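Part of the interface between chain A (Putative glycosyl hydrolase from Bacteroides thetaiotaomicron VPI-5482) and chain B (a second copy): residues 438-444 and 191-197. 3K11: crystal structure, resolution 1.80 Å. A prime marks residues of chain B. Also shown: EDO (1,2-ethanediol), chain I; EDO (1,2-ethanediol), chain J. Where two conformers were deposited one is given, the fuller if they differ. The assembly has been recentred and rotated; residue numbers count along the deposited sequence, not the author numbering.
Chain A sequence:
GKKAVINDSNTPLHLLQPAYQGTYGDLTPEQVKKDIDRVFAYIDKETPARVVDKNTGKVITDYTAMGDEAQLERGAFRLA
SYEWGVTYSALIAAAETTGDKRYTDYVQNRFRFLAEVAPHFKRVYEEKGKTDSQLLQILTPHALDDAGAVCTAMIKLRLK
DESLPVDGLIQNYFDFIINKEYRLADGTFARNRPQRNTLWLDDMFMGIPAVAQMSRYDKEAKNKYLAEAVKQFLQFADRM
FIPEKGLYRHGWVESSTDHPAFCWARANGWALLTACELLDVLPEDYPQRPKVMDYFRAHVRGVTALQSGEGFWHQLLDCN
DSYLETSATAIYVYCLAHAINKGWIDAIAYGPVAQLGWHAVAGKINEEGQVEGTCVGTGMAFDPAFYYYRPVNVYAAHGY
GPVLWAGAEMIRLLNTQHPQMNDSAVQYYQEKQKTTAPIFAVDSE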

# COMPACT_ATOMS: atom_id res chain seq x y z
N PRO A 438 23.66 21.50 15.73
CA PRO A 438 22.46 20.79 15.25
C PRO A 438 22.69 19.89 14.05
O PRO A 438 21.89 18.97 13.83
CB PRO A 438 21.54 21.93 14.80
CG PRO A 438 22.03 23.10 15.43
CD PRO A 438 23.47 22.96 15.68
N ILE A 439 23.65 20.25 13.21
CA ILE A 439 23.97 19.50 11.98
C ILE A 439 25.50 19.33 12.05
O ILE A 439 26.24 20.30 12.30
CB ILE A 439 23.65 20.32 10.68
CG1 ILE A 439 22.15 20.76 10.64
CG2 ILE A 439 24.05 19.53 9.43
CD1 ILE A 439 21.77 21.68 9.41
N PHE A 440 25.99 18.11 11.83
CA PHE A 440 27.41 17.84 11.88
C PHE A 440 27.81 16.57 11.14
O PHE A 440 26.98 15.65 10.94
CB PHE A 440 27.87 17.72 13.34
CG PHE A 440 27.24 16.57 14.08
CD1 PHE A 440 26.04 16.74 14.75
CD2 PHE A 440 27.84 15.31 14.11
CE1 PHE A 440 25.44 15.69 15.42
CE2 PHE A 440 27.25 14.24 14.79
CZ PHE A 440 26.05 14.41 15.43
N ALA A 441 29.09 16.56 10.75
CA ALA A 441 29.76 15.43 10.16
C ALA A 441 30.50 14.70 11.25
O ALA A 441 30.98 15.32 12.23
CB ALA A 441 30.73 15.91 9.04
N VAL A 442 30.58 13.38 11.13
CA VAL A 442 31.34 12.54 12.04
C VAL A 442 32.85 12.71 11.73
O VAL A 442 33.29 12.57 10.56
CB VAL A 442 30.93 11.08 11.89
CG1 VAL A 442 31.74 10.18 12.81
CG2 VAL A 442 29.47 10.94 12.19
N ASP A 443 33.64 12.99 12.76
CA ASP A 443 35.11 13.13 12.59
C ASP A 443 35.86 11.84 12.11
O ASP A 443 35.36 10.71 12.28
CB ASP A 443 35.77 13.67 13.87
CG ASP A 443 35.42 15.15 14.15
OD1 ASP A 443 34.53 15.73 13.48
OD2 ASP A 443 36.05 15.74 15.06
N SER A 444 37.03 12.04 11.49
CA SER A 444 37.92 10.94 11.05
C SER A 444 38.80 10.48 12.22
O SER A 444 38.85 9.28 12.55
CB SER A 444 38.82 11.39 9.88
C1 EDO I . 20.76 18.89 -0.42
O1 EDO I . 21.54 17.94 -1.14
C2 EDO I . 20.74 18.46 1.04
O2 EDO I . 21.92 18.95 1.62
C1 EDO J . 18.96 20.51 4.97
O1 EDO J . 18.46 20.05 6.23
C2 EDO J . 19.84 19.47 4.29
O2 EDO J . 20.69 18.93 5.29
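Chain B 191-197: RNRPQRN

This is a small contact between an extended loop of chain A and an irregular, folded-back loop of chain B, held by three hydrogen bonds to backbone carbonyls and by the packing of Val442 and Ile439 against chain B. The two stretches together bury 413 Å². Neither contains regular helix or strand. Chain A runs extended from Ile439 to Asp443. Chain B has a cis peptide bond between Arg193′ and Pro194′ and folds back on itself, so that Arg191′ CA and Asn197′ CA lie 5.8 Å apart. The two stretches therefore share no single parallel or antiparallel course, and no crossing angle applies.

The closest pair of CA atoms is Ala441 CA and Arg193′ CA, 4.1 Å apart. Arg193′ reaches back to Ile439, Asn192′ meets Ala441 and Val442, and Arg196′ lies beside Val442 and Asp443.

The central link is a short backbone hydrogen bond from Val442 N to Asn192′ O, at 2.8 Å with an N-H...O angle of 156°. The same carbonyl also takes a CA-H...O contact, with Ala441 CA 3.2 Å from Asn192′ O. Ala441 thus lies tight against the chain B backbone, and Ala441 CB is 4.2 Å from Asn192′ CB and the same distance from Arg193′ CB. Next to it, Phe440 O approaches Arg193′ CB at 3.2 Å. This is a backbone contact; the Phe440 side chain comes no closer than 5.0 Å to the chain B stretch.

Val442 points toward chain B and has the largest covered area of the chain A residues. Val442 CG2 lies 3.6 Å from Pro194′ O and 3.9 Å from Gln195′ CA. Val442 CG1 lies 3.8 Å from Arg196′ CG and also sits over one face of the Arg196′ guanidinium. The edge of that group is turned to Asp443 O, which accepts hydrogen bonds from Arg196′ NE at 3.1 Å and Arg196′ NH2 at 3.2 Å. The Asp443 CA-to-CB bond points away, and the carboxylate takes no part in this link. Asp443 and Ser444 are poorly ordered, and Arg196′ was deposited in two conformers, so this end is less sharply defined.

At the other end, Ile439 CG2 packs 3.5 Å from Arg193′ NH1. The Arg193′ guanidinium also binds an ethanediol (chain J), with Arg193′ NH2 2.9 Å from EDO O2 and a weak bond from Arg193′ NH1 to the same O2 at 3.3 Å. Arg191′ makes no contact with the chain A stretch. Within chain B, Asn197′ N donates to Asn192′ OD1 at 3.1 Å, closing the loop back on itself.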

# COMPACT_ATOMS: atom_id res chain seq x y z
N ARG B 191 29.36 11.96 1.65
CA ARG B 191 29.39 12.87 2.80
C ARG B 191 29.79 12.11 4.03
O ARG B 191 29.68 10.88 4.08
CB ARG B 191 28.02 13.50 3.03
CG ARG B 191 27.44 14.15 1.81
CD ARG B 191 26.33 15.09 2.15
NE ARG B 191 25.59 15.46 0.96
CZ ARG B 191 24.51 16.22 0.96
NH1 ARG B 191 24.05 16.74 2.08
NH2 ARG B 191 23.88 16.47 -0.18
N ASN B 192 30.24 12.84 5.03
CA ASN B 192 30.49 12.25 6.35
C ASN B 192 29.42 12.72 7.37
O ASN B 192 29.61 12.63 8.57
CB ASN B 192 31.92 12.55 6.79
CG ASN B 192 32.90 11.71 6.04
OD1 ASN B 192 32.82 10.48 6.07
ND2 ASN B 192 33.78 12.37 5.29
N ARG B 193 28.29 13.20 6.85
CA ARG B 193 27.13 13.49 7.66
C ARG B 193 25.94 12.84 7.01
O ARG B 193 25.90 12.77 5.79
CB ARG B 193 26.84 14.99 7.80
CG ARG B 193 26.29 15.67 6.56
CD ARG B 193 26.21 17.18 6.74
NE ARG B 193 25.45 17.88 5.67
CZ ARG B 193 24.13 18.04 5.67
NH1 ARG B 193 23.39 17.53 6.64
NH2 ARG B 193 23.55 18.68 4.68
N PRO B 194 25.01 12.32 7.82
CA PRO B 194 25.04 12.25 9.30
C PRO B 194 25.92 11.17 9.88
O PRO B 194 26.02 11.06 11.10
CB PRO B 194 23.57 12.00 9.65
CG PRO B 194 23.05 11.21 8.49
CD PRO B 194 23.73 11.82 7.28
N GLN B 195 26.53 10.36 9.01
CA GLN B 195 27.36 9.25 9.38
C GLN B 195 28.56 9.26 8.42
O GLN B 195 28.51 9.89 7.35
CB GLN B 195 26.64 7.92 9.22
CG GLN B 195 25.38 7.74 10.09
CD GLN B 195 25.65 7.56 11.59
OE1 GLN B 195 26.80 7.31 12.01
NE2 GLN B 195 24.57 7.68 12.41
N ARG B 196 29.63 8.60 8.82
CA ARG B 196 30.78 8.41 7.93
C ARG B 196 30.35 7.72 6.65
O ARG B 196 29.48 6.85 6.66
CB ARG B 196 31.84 7.54 8.57
CG ARG B 196 32.56 8.16 9.73
CD ARG B 196 33.94 7.55 9.87
NE ARG B 196 34.59 7.96 11.11
CZ ARG B 196 34.69 7.20 12.20
NH1 ARG B 196 34.22 5.95 12.24
NH2 ARG B 196 35.29 7.70 13.27
N ASN B 197 30.97 8.11 5.55
CA ASN B 197 30.80 7.45 4.27
C ASN B 197 29.34 7.16 3.95
O ASN B 197 28.91 6.02 3.72
CB ASN B 197 31.65 6.16 4.22
CG ASN B 197 33.13 6.47 4.03
OD1 ASN B 197 33.51 7.61 4.01
ND2 ASN B 197 33.93 5.47 3.81